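Extracellular protein 11-1 (Passalora fulva, PDB 6ZUS) is a secreted, zinc-binding avirulence effector of a plant-pathogenic fungus, probably acting in the interplay with host resistance proteins. Local coordinates at residues 20-25 and 70-74; 44-48 and 96-100. One frame throughout, in Å; residues are numbered along the deposited sequence.

Each contact closes on a disulfide, C25–C74 in contact 1 and C47–C99 in contact 2, and the two lie on opposite sides of the chain's centre, their nearest atoms about 25 Å apart. Contact 1 is a surface contact at one end of the four-stranded antiparallel sheet, where the loop after strand 6-20 meets the first part of strand 71-86. Contact 2, partly buried, ties the loop between helix 31-40 and strand 57-64 to the small two-stranded sheet. A lysine ammonium bound to a carbonyl and a nearby water accompany the first disulfide; a methyl group over a phenyl ring accompanies the second, with no hydrogen bond between its segments.

Contact 1: 20-25 and 70-74; sequences PGGDNC and GSKTC
K72 and the C25–C74 disulfide join the loop 20-25 to 70-74 by two different kinds of bond. The polar one is at the tip of K72, whose chain runs fully extended beyond CG and carries NZ over to the carbonyl of D23. K72 NZ donates to D23 O at 2.7 Å, tilted 27° out of the carbonyl plane. E62 on the neighbouring strand 57-64 gives the same ammonium a salt bridge; the ammonium is thus held by a carboxylate and a backbone oxygen. A water donates to G21 O at 2.8 Å and accepts a weak bond from K72 NZ.

The loop leaves strand 6-20 of the antiparallel sheet through a type I turn from P20 to D23, closed by D23 N to P20 O at 2.9 Å. It thus curls back beside strand 71-86, the sheet neighbour of the strand it has just left.

The chain of K72 passes over the loop backbone, with CE close to two carbonyl oxygens, 3.2 Å from G21 O and 3.3 Å from D23 O, while K72 CG makes a loose van der Waals contact with G21 CA at 4.2 Å. The covalent link is C25 SG to C74 SG, 2.1 Å, chi3 -83°; both cysteines are buried, with C74 against F17 and I19 of strand 6-20.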
# COMPACT_ATOMS: atom_id res chain seq x y z
N PRO A 20 10.22 -21.09 -9.77
CA PRO A 20 10.91 -21.86 -10.81
C PRO A 20 10.55 -21.32 -12.21
O PRO A 20 9.35 -20.97 -12.43
CB PRO A 20 10.35 -23.26 -10.59
CG PRO A 20 10.01 -23.32 -9.15
CD PRO A 20 9.46 -21.94 -8.84
N GLY A 21 11.54 -21.22 -13.11
CA GLY A 21 11.33 -20.67 -14.47
C GLY A 21 10.26 -21.42 -15.28
O GLY A 21 9.72 -20.82 -16.21
N GLY A 22 10.00 -22.69 -14.99
CA GLY A 22 8.98 -23.48 -15.69
C GLY A 22 7.57 -23.15 -15.18
O GLY A 22 6.58 -23.60 -15.79
N ASP A 23 7.46 -22.43 -14.06
CA ASP A 23 6.14 -22.09 -13.48
C ASP A 23 5.68 -20.70 -13.96
O ASP A 23 6.51 -19.91 -14.52
CB ASP A 23 6.21 -22.17 -11.96
CG ASP A 23 6.33 -23.57 -11.36
OD1 ASP A 23 6.42 -24.54 -12.15
OD2 ASP A 23 6.20 -23.68 -10.15
N ASN A 24 4.44 -20.36 -13.62
CA ASN A 24 3.83 -19.03 -13.89
C ASN A 24 3.44 -18.37 -12.57
O ASN A 24 3.03 -19.06 -11.62
CB ASN A 24 2.65 -19.15 -14.85
CG ASN A 24 3.02 -19.76 -16.20
OD1 ASN A 24 2.18 -20.43 -16.81
ND2 ASN A 24 4.25 -19.60 -16.64
N CYS A 25 3.46 -17.04 -12.51
CA CYS A 25 3.16 -16.30 -11.24
C CYS A 25 1.71 -16.53 -10.84
O CYS A 25 1.44 -16.54 -9.64
CB CYS A 25 3.47 -14.81 -11.33
SG CYS A 25 5.27 -14.58 -11.55
N GLY A 70 17.64 -19.60 -13.34
CA GLY A 70 16.50 -20.11 -14.12
C GLY A 70 15.16 -19.69 -13.52
O GLY A 70 14.14 -20.20 -14.01
N SER A 71 15.14 -18.78 -12.54
CA SER A 71 13.92 -18.35 -11.79
C SER A 71 13.23 -17.20 -12.51
O SER A 71 13.95 -16.41 -13.17
CB SER A 71 14.25 -17.88 -10.40
OG SER A 71 15.08 -18.81 -9.75
N LYS A 72 11.93 -17.05 -12.28
CA LYS A 72 11.16 -15.85 -12.66
C LYS A 72 10.92 -15.06 -11.37
O LYS A 72 10.84 -15.68 -10.26
CB LYS A 72 9.79 -16.19 -13.24
CG LYS A 72 9.83 -16.79 -14.63
CD LYS A 72 8.46 -17.27 -15.03
CE LYS A 72 8.41 -17.91 -16.40
NZ LYS A 72 7.03 -18.39 -16.67
N THR A 73 10.83 -13.74 -11.53
CA THR A 73 10.40 -12.81 -10.46
C THR A 73 8.90 -12.58 -10.63
O THR A 73 8.48 -12.13 -11.76
CB THR A 73 11.13 -11.48 -10.51
OG1 THR A 73 12.49 -11.75 -10.18
CG2 THR A 73 10.57 -10.49 -9.50
N CYS A 74 8.17 -12.78 -9.55
CA CYS A 74 6.74 -12.45 -9.43
C CYS A 74 6.59 -11.22 -8.55
O CYS A 74 7.22 -11.17 -7.48
CB CYS A 74 5.91 -13.56 -8.78
SG CYS A 74 6.10 -15.09 -9.70
O HOH W 1 7.96 -21.15 -18.37

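Contact 2: 44-48 and 96-100; sequences NDACQ and WFDCD
A disulfide-pinned type I turn, D45 to Q48, packs against side chains of the small antiparallel sheet formed by strands 89-91 and 96-98, with C47 joined to C99 just past the end of the second strand. The turn belongs to the loop between helix 31-40 and strand 57-64, so the bond fixes that loop to the region leading into helix 101-109. C47 SG and C99 SG are 2.1 Å apart with chi3 at -73°, and both cysteines are buried.

Next to the disulfide the contact is apolar. The methyl of A46 sits squarely over one face of the F97 ring, CB 3.5 Å from the centroid and only 8° off the ring normal, a CH-pi contact in which all six ring carbons are nearly equidistant from the methyl. F97 places its ring there with CG beside its own backbone N, while its CB also touches C47 SG at 3.8 Å. A46 also touches W90, on strand 89-91.

Polar groups hold each segment internally. The turn is closed by Q48 N to D45 O, and its first residue also forms an Asx turn, with D45 OD2 taking the C47 N-H. The D45 carboxylate forms a salt bridge through OD1 with R107 of helix 101-109, whose guanidinium also bonds D98 O; one arginine therefore links both segments. A second Asx turn starts at D98, the last residue of strand 96-98: D98 OD1 accepts from D100 N at 3.1 Å, with the nitrogen lying 44° out of the carboxylate plane.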
# COMPACT_ATOMS: atom_id res chain seq x y z
N ASN A 44 -9.23 1.81 10.39
CA ASN A 44 -9.59 2.71 11.51
C ASN A 44 -8.32 3.24 12.18
O ASN A 44 -8.35 3.49 13.40
CB ASN A 44 -10.49 2.00 12.51
CG ASN A 44 -9.78 0.82 13.13
OD1 ASN A 44 -8.72 0.42 12.66
ND2 ASN A 44 -10.37 0.27 14.19
N ASP A 45 -7.30 3.56 11.39
CA ASP A 45 -6.14 4.30 11.94
C ASP A 45 -6.61 5.65 12.52
O ASP A 45 -7.53 6.27 11.96
CB ASP A 45 -5.06 4.50 10.88
CG ASP A 45 -3.77 5.09 11.44
OD1 ASP A 45 -3.04 4.32 12.08
OD2 ASP A 45 -3.53 6.31 11.24
N ALA A 46 -5.94 6.13 13.57
CA ALA A 46 -6.21 7.46 14.17
C ALA A 46 -6.15 8.56 13.10
O ALA A 46 -6.91 9.55 13.23
CB ALA A 46 -5.20 7.71 15.26
N CYS A 47 -5.26 8.44 12.09
CA CYS A 47 -5.11 9.45 10.98
C CYS A 47 -6.18 9.33 9.89
O CYS A 47 -6.20 10.19 8.99
CB CYS A 47 -3.73 9.37 10.34
SG CYS A 47 -2.47 9.74 11.59
N GLN A 48 -7.06 8.33 9.95
CA GLN A 48 -8.08 8.11 8.89
C GLN A 48 -9.20 9.17 9.01
O GLN A 48 -9.77 9.31 10.11
CB GLN A 48 -8.71 6.71 8.98
CG GLN A 48 -9.29 6.23 7.66
CD GLN A 48 -8.20 6.03 6.61
OE1 GLN A 48 -7.13 5.49 6.91
NE2 GLN A 48 -8.48 6.47 5.40
N TRP A 96 -0.05 10.93 20.45
CA TRP A 96 0.24 11.48 19.12
C TRP A 96 0.49 10.38 18.08
O TRP A 96 1.21 9.34 18.36
CB TRP A 96 1.44 12.41 19.16
CG TRP A 96 1.18 13.64 19.97
CD1 TRP A 96 1.46 13.86 21.30
CD2 TRP A 96 0.59 14.83 19.45
NE1 TRP A 96 1.06 15.13 21.64
CE2 TRP A 96 0.53 15.74 20.53
CE3 TRP A 96 0.10 15.19 18.19
CZ2 TRP A 96 -0.02 17.01 20.36
CZ3 TRP A 96 -0.43 16.44 18.03
CH2 TRP A 96 -0.49 17.34 19.10
N PHE A 97 0.05 10.68 16.87
CA PHE A 97 0.23 9.86 15.63
C PHE A 97 0.85 10.74 14.56
O PHE A 97 0.45 11.90 14.33
CB PHE A 97 -1.12 9.29 15.16
CG PHE A 97 -1.67 8.26 16.11
CD1 PHE A 97 -2.37 8.65 17.25
CD2 PHE A 97 -1.50 6.91 15.87
CE1 PHE A 97 -2.89 7.70 18.12
CE2 PHE A 97 -2.01 5.96 16.75
CZ PHE A 97 -2.68 6.36 17.89
N ASP A 98 1.87 10.19 13.93
CA ASP A 98 2.46 10.80 12.72
C ASP A 98 1.62 10.35 11.52
O ASP A 98 1.57 9.15 11.25
CB ASP A 98 3.92 10.40 12.61
CG ASP A 98 4.70 11.18 11.56
OD1 ASP A 98 4.06 11.95 10.77
OD2 ASP A 98 5.96 11.03 11.57
N CYS A 99 1.04 11.30 10.81
CA CYS A 99 0.15 11.02 9.66
C CYS A 99 0.89 11.19 8.33
O CYS A 99 0.23 11.05 7.30
CB CYS A 99 -1.09 11.90 9.70
SG CYS A 99 -2.06 11.78 11.24
N ASP A 100 2.21 11.39 8.35
CA ASP A 100 3.05 11.40 7.12
C ASP A 100 2.88 10.06 6.41
O ASP A 100 2.59 9.05 7.07
CB ASP A 100 4.52 11.69 7.44
CG ASP A 100 4.77 13.19 7.78
OD1 ASP A 100 3.77 14.03 7.77
OD2 ASP A 100 5.95 13.55 8.07